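Local coordinates for protein cytochrome P450 (Picrophilus torridus, PDB 2RFB) that probably acts as a heme-thiolate monooxygenase that activates molecular oxygen to insert one oxygen atom into a substrate, at residues Asn88-Asp93 with Asn314-Ile319. Sequence-based numbering, arbitrary orientation.
Sequences NIDNKD and NHFKRI. With SO4 (sulfate ion), chain D.
D90 and H315 meet tip to tip, the carboxylate of one directed at the outer edge of the other's imidazole. Their planes are turned 38° apart, and the carboxylate faces the CE1 corner of the ring, with OD1 of D90 3.5 Å from CE1 of H315. The closest approach, of OD2 to CE1, is implausibly short, so the exact fit is doubtful, and no hydrogen bond joins the two groups, although a protonated imidazole would probably be attracted by the acid. The side chain of H315 leaves its backbone toward 88-93, with CG anti to the backbone N (chi1 -166°). Its ND1 sits over the centre of the F316 ring, 3.7 Å above the plane. F316 in turn slides past D90 in the opposite direction, CE1 lying 3.5 Å from OD1 of D90, with carboxylate and phenyl planes 65° apart. An apolar contact completes the group: CG2 of I89 reaches CZ of F316 at 3.6 Å, the two side chains crossing at about a right angle. An alanine in place of H315 would probably leave the D90 carboxylate without its imidazole neighbour and uncover the F316 face now beneath ND1. A type II turn from I89 to K92 carries D90 at its corner. A sulfate, probably from the crystallisation liquor, lies beside F316 and accepts a hydrogen bond from the backbone N of K317 that is modelled too short to be taken in detail. The contact lies on the protein's periphery, away from the heme, where the turn between helices 75-86 and 94-99 meets the C-terminal end of helix 298-315, the L helix of the P450 fold. I89 also packs on I94 and Y98 of helix 94-99, F316 touches L342 near the C-terminus, and I319 rests on I201 and I204 of the long helix 175-206.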
loop_
_atom_site.group_PDB
_atom_site.type_symbol
_atom_site.label_atom_id
_atom_site.label_comp_id
_atom_site.label_asym_id
_atom_site.label_seq_id
_atom_site.Cartn_x
_atom_site.Cartn_y
_atom_site.Cartn_z
ATOM N N ASN A 88 -18.170 -8.798 -15.547
ATOM C CA ASN A 88 -19.140 -7.964 -16.226
ATOM C C ASN A 88 -18.698 -6.538 -16.038
ATOM O O ASN A 88 -19.449 -5.693 -15.533
ATOM C CB ASN A 88 -20.492 -8.141 -15.555
ATOM C CG ASN A 88 -20.393 -8.093 -14.026
ATOM O OD1 ASN A 88 -19.297 -7.882 -13.440
ATOM N ND2 ASN A 88 -21.541 -8.322 -13.362
ATOM N N ILE A 89 -17.453 -6.281 -16.400
ATOM C CA ILE A 89 -16.870 -5.019 -16.108
ATOM C C ILE A 89 -16.793 -4.259 -17.400
ATOM O O ILE A 89 -16.715 -3.046 -17.398
ATOM C CB ILE A 89 -15.466 -5.214 -15.510
ATOM C CG1 ILE A 89 -15.048 -4.013 -14.712
ATOM C CG2 ILE A 89 -14.449 -5.514 -16.583
ATOM C CD1 ILE A 89 -13.669 -4.182 -14.266
ATOM N N ASP A 90 -16.821 -4.989 -18.507
ATOM C CA ASP A 90 -16.644 -4.383 -19.805
ATOM C C ASP A 90 -17.349 -3.032 -19.906
ATOM O O ASP A 90 -18.488 -2.866 -19.442
ATOM C CB ASP A 90 -17.131 -5.334 -20.907
ATOM C CG ASP A 90 -16.374 -6.634 -20.902
ATOM O OD1 ASP A 90 -15.346 -6.736 -21.637
ATOM O OD2 ASP A 90 -16.791 -7.526 -20.112
ATOM N N ASN A 91 -16.639 -2.071 -20.497
ATOM C CA ASN A 91 -17.173 -0.738 -20.783
ATOM C C ASN A 91 -17.242 0.187 -19.601
ATOM O O ASN A 91 -17.579 1.356 -19.771
ATOM C CB ASN A 91 -18.552 -0.831 -21.379
ATOM C CG ASN A 91 -18.516 -0.844 -22.849
ATOM O OD1 ASN A 91 -18.180 0.180 -23.472
ATOM N ND2 ASN A 91 -18.874 -1.984 -23.447
ATOM N N LYS A 92 -16.918 -0.334 -18.424
ATOM C CA LYS A 92 -17.037 0.416 -17.178
ATOM C C LYS A 92 -15.719 0.933 -16.725
ATOM O O LYS A 92 -14.691 0.607 -17.315
ATOM C CB LYS A 92 -17.627 -0.459 -16.075
ATOM C CG LYS A 92 -19.102 -0.748 -16.348
ATOM C CD LYS A 92 -19.627 -1.820 -15.467
ATOM C CE LYS A 92 -21.048 -2.134 -15.904
ATOM N NZ LYS A 92 -21.826 -2.727 -14.782
ATOM N N ASP A 93 -15.766 1.732 -15.662
ATOM C CA ASP A 93 -14.587 2.276 -15.018
ATOM C C ASP A 93 -13.909 1.174 -14.243
ATOM O O ASP A 93 -14.455 0.685 -13.255
ATOM C CB ASP A 93 -14.906 3.466 -14.076
ATOM C CG ASP A 93 -13.631 4.015 -13.362
ATOM O OD1 ASP A 93 -12.492 3.713 -13.773
ATOM O OD2 ASP A 93 -13.741 4.743 -12.371
ATOM N N ASN A 314 -6.940 -12.631 -18.763
ATOM C CA ASN A 314 -7.798 -13.655 -19.391
ATOM C C ASN A 314 -9.189 -13.145 -19.793
ATOM O O ASN A 314 -9.921 -13.823 -20.493
ATOM C CB ASN A 314 -7.956 -14.893 -18.494
ATOM C CG ASN A 314 -6.691 -15.726 -18.407
ATOM O OD1 ASN A 314 -5.932 -15.614 -17.448
ATOM N ND2 ASN A 314 -6.449 -16.545 -19.404
ATOM N N HIS A 315 -9.568 -11.974 -19.304
ATOM C CA HIS A 315 -10.868 -11.420 -19.604
ATOM C C HIS A 315 -10.861 -10.582 -20.889
ATOM O O HIS A 315 -11.790 -10.653 -21.671
ATOM C CB HIS A 315 -11.401 -10.591 -18.417
ATOM C CG HIS A 315 -12.851 -10.275 -18.537
ATOM N ND1 HIS A 315 -13.309 -9.083 -19.057
ATOM C CD2 HIS A 315 -13.952 -11.030 -18.293
ATOM C CE1 HIS A 315 -14.636 -9.109 -19.100
ATOM N NE2 HIS A 315 -15.052 -10.278 -18.641
ATOM N N PHE A 316 -9.809 -9.803 -21.109
ATOM C CA PHE A 316 -9.711 -8.977 -22.319
ATOM C C PHE A 316 -8.776 -9.584 -23.400
ATOM O O PHE A 316 -7.777 -10.185 -23.077
ATOM C CB PHE A 316 -9.255 -7.554 -21.927
ATOM C CG PHE A 316 -10.159 -6.881 -20.919
ATOM C CD1 PHE A 316 -11.402 -6.375 -21.302
ATOM C CD2 PHE A 316 -9.776 -6.771 -19.585
ATOM C CE1 PHE A 316 -12.245 -5.746 -20.348
ATOM C CE2 PHE A 316 -10.606 -6.161 -18.636
ATOM C CZ PHE A 316 -11.824 -5.643 -19.012
ATOM N N LYS A 317 -9.101 -9.429 -24.677
ATOM C CA LYS A 317 -8.201 -9.885 -25.749
ATOM C C LYS A 317 -7.203 -8.770 -26.095
ATOM O O LYS A 317 -6.029 -9.027 -26.378
ATOM C CB LYS A 317 -8.982 -10.305 -27.011
ATOM C CG LYS A 317 -9.616 -11.721 -26.985
ATOM C CD LYS A 317 -10.207 -12.139 -28.392
ATOM C CE LYS A 317 -11.664 -11.627 -28.634
ATOM N NZ LYS A 317 -12.327 -12.042 -29.979
ATOM N N ARG A 318 -7.697 -7.535 -26.065
ATOM C CA ARG A 318 -6.941 -6.357 -26.431
ATOM C C ARG A 318 -7.090 -5.394 -25.255
ATOM O O ARG A 318 -8.199 -5.240 -24.705
ATOM C CB ARG A 318 -7.487 -5.737 -27.735
ATOM C CG ARG A 318 -7.215 -6.552 -29.028
ATOM C CD ARG A 318 -7.839 -5.900 -30.311
ATOM N NE ARG A 318 -8.075 -6.850 -31.415
ATOM C CZ ARG A 318 -8.672 -6.558 -32.585
ATOM N NH1 ARG A 318 -9.098 -5.319 -32.854
ATOM N NH2 ARG A 318 -8.855 -7.512 -33.507
ATOM N N ILE A 319 -5.981 -4.775 -24.858
ATOM C CA ILE A 319 -5.980 -3.822 -23.750
ATOM C C ILE A 319 -5.380 -2.470 -24.180
ATOM O O ILE A 319 -4.193 -2.306 -24.136
ATOM C CB ILE A 319 -5.246 -4.449 -22.501
ATOM C CG1 ILE A 319 -6.042 -5.668 -22.028
ATOM C CG2 ILE A 319 -4.987 -3.420 -21.351
ATOM C CD1 ILE A 319 -5.623 -6.228 -20.722
HETATM S S SO4 D . -12.341 -8.253 -25.315
HETATM O O1 SO4 D . -11.549 -7.031 -25.485
HETATM O O2 SO4 D . -13.172 -8.455 -26.511
HETATM O O3 SO4 D . -11.473 -9.442 -25.248
HETATM O O4 SO4 D . -13.140 -8.181 -24.078
#